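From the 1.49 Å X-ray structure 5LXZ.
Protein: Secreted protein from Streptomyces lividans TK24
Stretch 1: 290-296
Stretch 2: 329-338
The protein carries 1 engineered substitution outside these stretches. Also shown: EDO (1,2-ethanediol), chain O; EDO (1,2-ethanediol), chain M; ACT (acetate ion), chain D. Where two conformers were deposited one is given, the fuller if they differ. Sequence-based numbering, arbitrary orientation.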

# COMPACT_ATOMS: atom_id res chain seq x y z
N ASP A 290 -20.02 -12.31 4.02
CA ASP A 290 -21.23 -12.31 4.85
C ASP A 290 -21.20 -11.37 6.02
O ASP A 290 -22.25 -10.84 6.41
CB ASP A 290 -21.48 -13.70 5.38
CG ASP A 290 -21.82 -14.69 4.29
OD1 ASP A 290 -22.18 -14.27 3.16
OD2 ASP A 290 -21.66 -15.90 4.62
N LYS A 291 -20.04 -11.25 6.66
CA LYS A 291 -19.93 -10.58 7.94
C LYS A 291 -18.97 -9.39 7.84
O LYS A 291 -18.10 -9.35 6.99
CB LYS A 291 -19.42 -11.53 9.00
CG LYS A 291 -20.37 -12.68 9.30
CD LYS A 291 -19.71 -13.67 10.25
CE LYS A 291 -20.60 -14.87 10.56
NZ LYS A 291 -19.83 -15.86 11.36
N VAL A 292 -19.25 -8.42 8.66
CA VAL A 292 -18.48 -7.20 8.74
C VAL A 292 -17.11 -7.43 9.38
O VAL A 292 -17.00 -8.03 10.45
CB VAL A 292 -19.26 -6.20 9.66
CG1 VAL A 292 -18.46 -4.98 10.04
CG2 VAL A 292 -20.53 -5.78 8.97
N ARG A 293 -16.07 -6.88 8.76
CA ARG A 293 -14.81 -6.71 9.47
C ARG A 293 -14.09 -5.50 8.94
O ARG A 293 -13.72 -5.41 7.77
CB ARG A 293 -13.91 -7.90 9.47
CG ARG A 293 -12.72 -7.61 10.38
CD ARG A 293 -12.04 -8.82 10.92
NE ARG A 293 -12.83 -9.67 11.79
CZ ARG A 293 -13.06 -9.47 13.10
NH1 ARG A 293 -12.62 -8.39 13.74
NH2 ARG A 293 -13.73 -10.39 13.77
N GLN A 294 -13.97 -4.53 9.85
CA GLN A 294 -13.50 -3.22 9.50
C GLN A 294 -12.03 -3.03 9.78
O GLN A 294 -11.52 -3.46 10.83
CB GLN A 294 -14.33 -2.17 10.25
CG GLN A 294 -14.05 -0.75 9.84
CD GLN A 294 -14.82 0.24 10.66
OE1 GLN A 294 -14.24 0.99 11.48
NE2 GLN A 294 -16.10 0.31 10.42
N PHE A 295 -11.37 -2.38 8.82
CA PHE A 295 -9.98 -1.99 8.92
C PHE A 295 -9.80 -0.57 8.40
O PHE A 295 -10.59 -0.12 7.58
CB PHE A 295 -9.08 -2.90 8.05
CG PHE A 295 -9.05 -4.34 8.45
CD1 PHE A 295 -9.96 -5.24 7.93
CD2 PHE A 295 -8.11 -4.79 9.37
CE1 PHE A 295 -9.94 -6.55 8.31
CE2 PHE A 295 -8.08 -6.14 9.75
CZ PHE A 295 -8.98 -7.02 9.18
N PRO A 296 -8.70 0.08 8.79
CA PRO A 296 -8.30 1.30 8.11
C PRO A 296 -7.94 1.04 6.67
O PRO A 296 -7.91 -0.12 6.27
CB PRO A 296 -7.05 1.75 8.88
CG PRO A 296 -6.59 0.53 9.59
CD PRO A 296 -7.76 -0.33 9.85
N VAL A 329 -4.55 -12.34 13.14
CA VAL A 329 -4.82 -13.37 12.16
C VAL A 329 -6.33 -13.46 11.95
O VAL A 329 -7.11 -13.66 12.91
CB VAL A 329 -4.31 -14.72 12.65
CG1 VAL A 329 -4.71 -15.86 11.74
CG2 VAL A 329 -2.78 -14.69 12.76
N TRP A 330 -6.74 -13.28 10.70
CA TRP A 330 -8.13 -13.22 10.32
C TRP A 330 -8.51 -14.44 9.52
O TRP A 330 -7.98 -14.65 8.42
CB TRP A 330 -8.34 -11.95 9.50
CG TRP A 330 -9.71 -11.65 9.03
CD1 TRP A 330 -10.90 -12.06 9.55
CD2 TRP A 330 -10.04 -10.83 7.90
NE1 TRP A 330 -11.94 -11.58 8.81
CE2 TRP A 330 -11.44 -10.79 7.81
CE3 TRP A 330 -9.28 -10.08 6.99
CZ2 TRP A 330 -12.08 -10.06 6.84
CZ3 TRP A 330 -9.92 -9.38 6.03
CH2 TRP A 330 -11.32 -9.35 5.95
N ASP A 331 -9.45 -15.23 10.02
CA ASP A 331 -10.03 -16.31 9.22
C ASP A 331 -11.18 -15.66 8.47
O ASP A 331 -12.20 -15.31 9.06
CB ASP A 331 -10.53 -17.39 10.14
CG ASP A 331 -11.10 -18.58 9.39
OD1 ASP A 331 -11.69 -18.39 8.31
OD2 ASP A 331 -10.92 -19.72 9.86
N VAL A 332 -11.00 -15.43 7.17
CA VAL A 332 -11.97 -14.71 6.40
C VAL A 332 -13.28 -15.49 6.28
O VAL A 332 -14.33 -14.90 6.22
CB VAL A 332 -11.41 -14.35 5.02
CG1 VAL A 332 -12.43 -13.61 4.18
CG2 VAL A 332 -10.15 -13.51 5.14
N GLU A 333 -13.20 -16.80 6.29
CA GLU A 333 -14.41 -17.60 6.11
C GLU A 333 -15.30 -17.62 7.37
O GLU A 333 -16.51 -17.58 7.23
CB GLU A 333 -14.05 -19.01 5.66
CG GLU A 333 -13.35 -19.07 4.33
CD GLU A 333 -12.98 -20.48 3.93
OE1 GLU A 333 -11.99 -21.00 4.49
OE2 GLU A 333 -13.72 -21.08 3.07
N THR A 334 -14.72 -17.71 8.55
CA THR A 334 -15.50 -17.61 9.81
C THR A 334 -15.66 -16.21 10.33
O THR A 334 -16.53 -15.93 11.16
CB THR A 334 -14.87 -18.44 10.94
OG1 THR A 334 -13.59 -17.87 11.24
CG2 THR A 334 -14.68 -19.89 10.57
N ASN A 335 -14.77 -15.36 9.86
CA ASN A 335 -14.63 -13.96 10.31
C ASN A 335 -13.87 -13.78 11.61
O ASN A 335 -13.71 -12.63 12.02
CB ASN A 335 -15.93 -13.17 10.32
CG ASN A 335 -15.68 -11.70 10.11
OD1 ASN A 335 -14.89 -11.30 9.27
ND2 ASN A 335 -16.35 -10.89 10.91
N LYS A 336 -13.43 -14.87 12.23
CA LYS A 336 -12.72 -14.79 13.50
C LYS A 336 -11.42 -14.04 13.34
O LYS A 336 -10.71 -14.20 12.34
CB LYS A 336 -12.44 -16.19 14.05
CG LYS A 336 -11.90 -16.16 15.47
CD LYS A 336 -11.84 -17.56 16.04
CE LYS A 336 -11.13 -17.55 17.38
NZ LYS A 336 -10.95 -18.96 17.84
N PHE A 337 -11.14 -13.18 14.31
CA PHE A 337 -9.92 -12.41 14.33
C PHE A 337 -9.22 -12.65 15.65
O PHE A 337 -9.83 -12.46 16.72
CB PHE A 337 -10.20 -10.94 14.14
CG PHE A 337 -8.95 -10.12 13.87
CD1 PHE A 337 -8.51 -9.96 12.58
CD2 PHE A 337 -8.24 -9.53 14.88
CE1 PHE A 337 -7.38 -9.23 12.30
CE2 PHE A 337 -7.10 -8.80 14.63
CZ PHE A 337 -6.66 -8.66 13.33
N THR A 338 -7.97 -13.07 15.60
CA THR A 338 -7.18 -13.35 16.79
C THR A 338 -5.99 -12.38 16.81
O THR A 338 -5.14 -12.43 15.93
CB THR A 338 -6.71 -14.78 16.79
OG1 THR A 338 -7.81 -15.69 16.66
CG2 THR A 338 -6.03 -15.11 18.14
C1 EDO O . -17.68 -14.46 6.18
O1 EDO O . -17.80 -13.06 6.31
C2 EDO O . -17.29 -14.77 4.75
O2 EDO O . -18.35 -14.60 3.77
C1 EDO M . -9.90 -6.67 13.62
O1 EDO M . -10.11 -5.79 14.73
C2 EDO M . -10.49 -6.04 12.36
O2 EDO M . -11.83 -5.53 12.53
C ACT D . -13.53 -9.13 17.18
O ACT D . -14.57 -9.40 16.54
OXT ACT D . -12.71 -10.03 17.47
CH3 ACT D . -13.26 -7.71 17.57

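This is a small, mixed contact in which an irregular segment lies against a hairpin-like turn, held by hydrogen bonds around Asn335 and Arg293 and backed by aromatic side chains. The two stretches bury 424 Å² in total, and Arg293 and Asn335 have the largest covered areas.

The turn is ordered from within. Strand pairing, with Val329 N to Thr338 O and Thr338 N to Val329 O both at 2.9 Å, brings its two arms together, and Asp331 N donates to Lys336 O at 2.8 Å. Asn335, at phi/psi 80/-1, then uses both ends of its amide: Asn335 OD1 accepts from Trp330 NE1 at 3.0 Å (155° at the hydrogen), while Asn335 ND2 donates across the contact to Val292 O, also at 3.0 Å (149°). The indole thus helps fix the amide that reaches the other stretch.

The backbone carbonyl of Asn335 serves Arg293. Asn335 O accepts from Arg293 NH2 at 2.8 Å (148°) and from Arg293 NE at 3.1 Å (137°), a bifurcated arrangement that places this oxygen near the guanidinium plane. Over one guanidinium face lies Phe337 CB, 3.4 Å from Arg293 CZ. Further back along the same side chain, Arg293 CD sits 3.7 Å from the centroid of the Trp330 five-membered ring, only 19° off the normal, which supports a CH-pi contact.

Phe295 extends the apolar side. Phe295 CE1 approaches Trp330 CZ3 at 3.6 Å, but with the planes at 51° the pair is neither stacked nor edge-to-face. Phe295 CE2 also lies 4.1 Å from Phe337 CE1. At the exposed margin, Lys291 NZ reaches Thr334 O at 3.3 Å, a weak hydrogen bond made by an extended side chain whose chi2 to chi4 are all t.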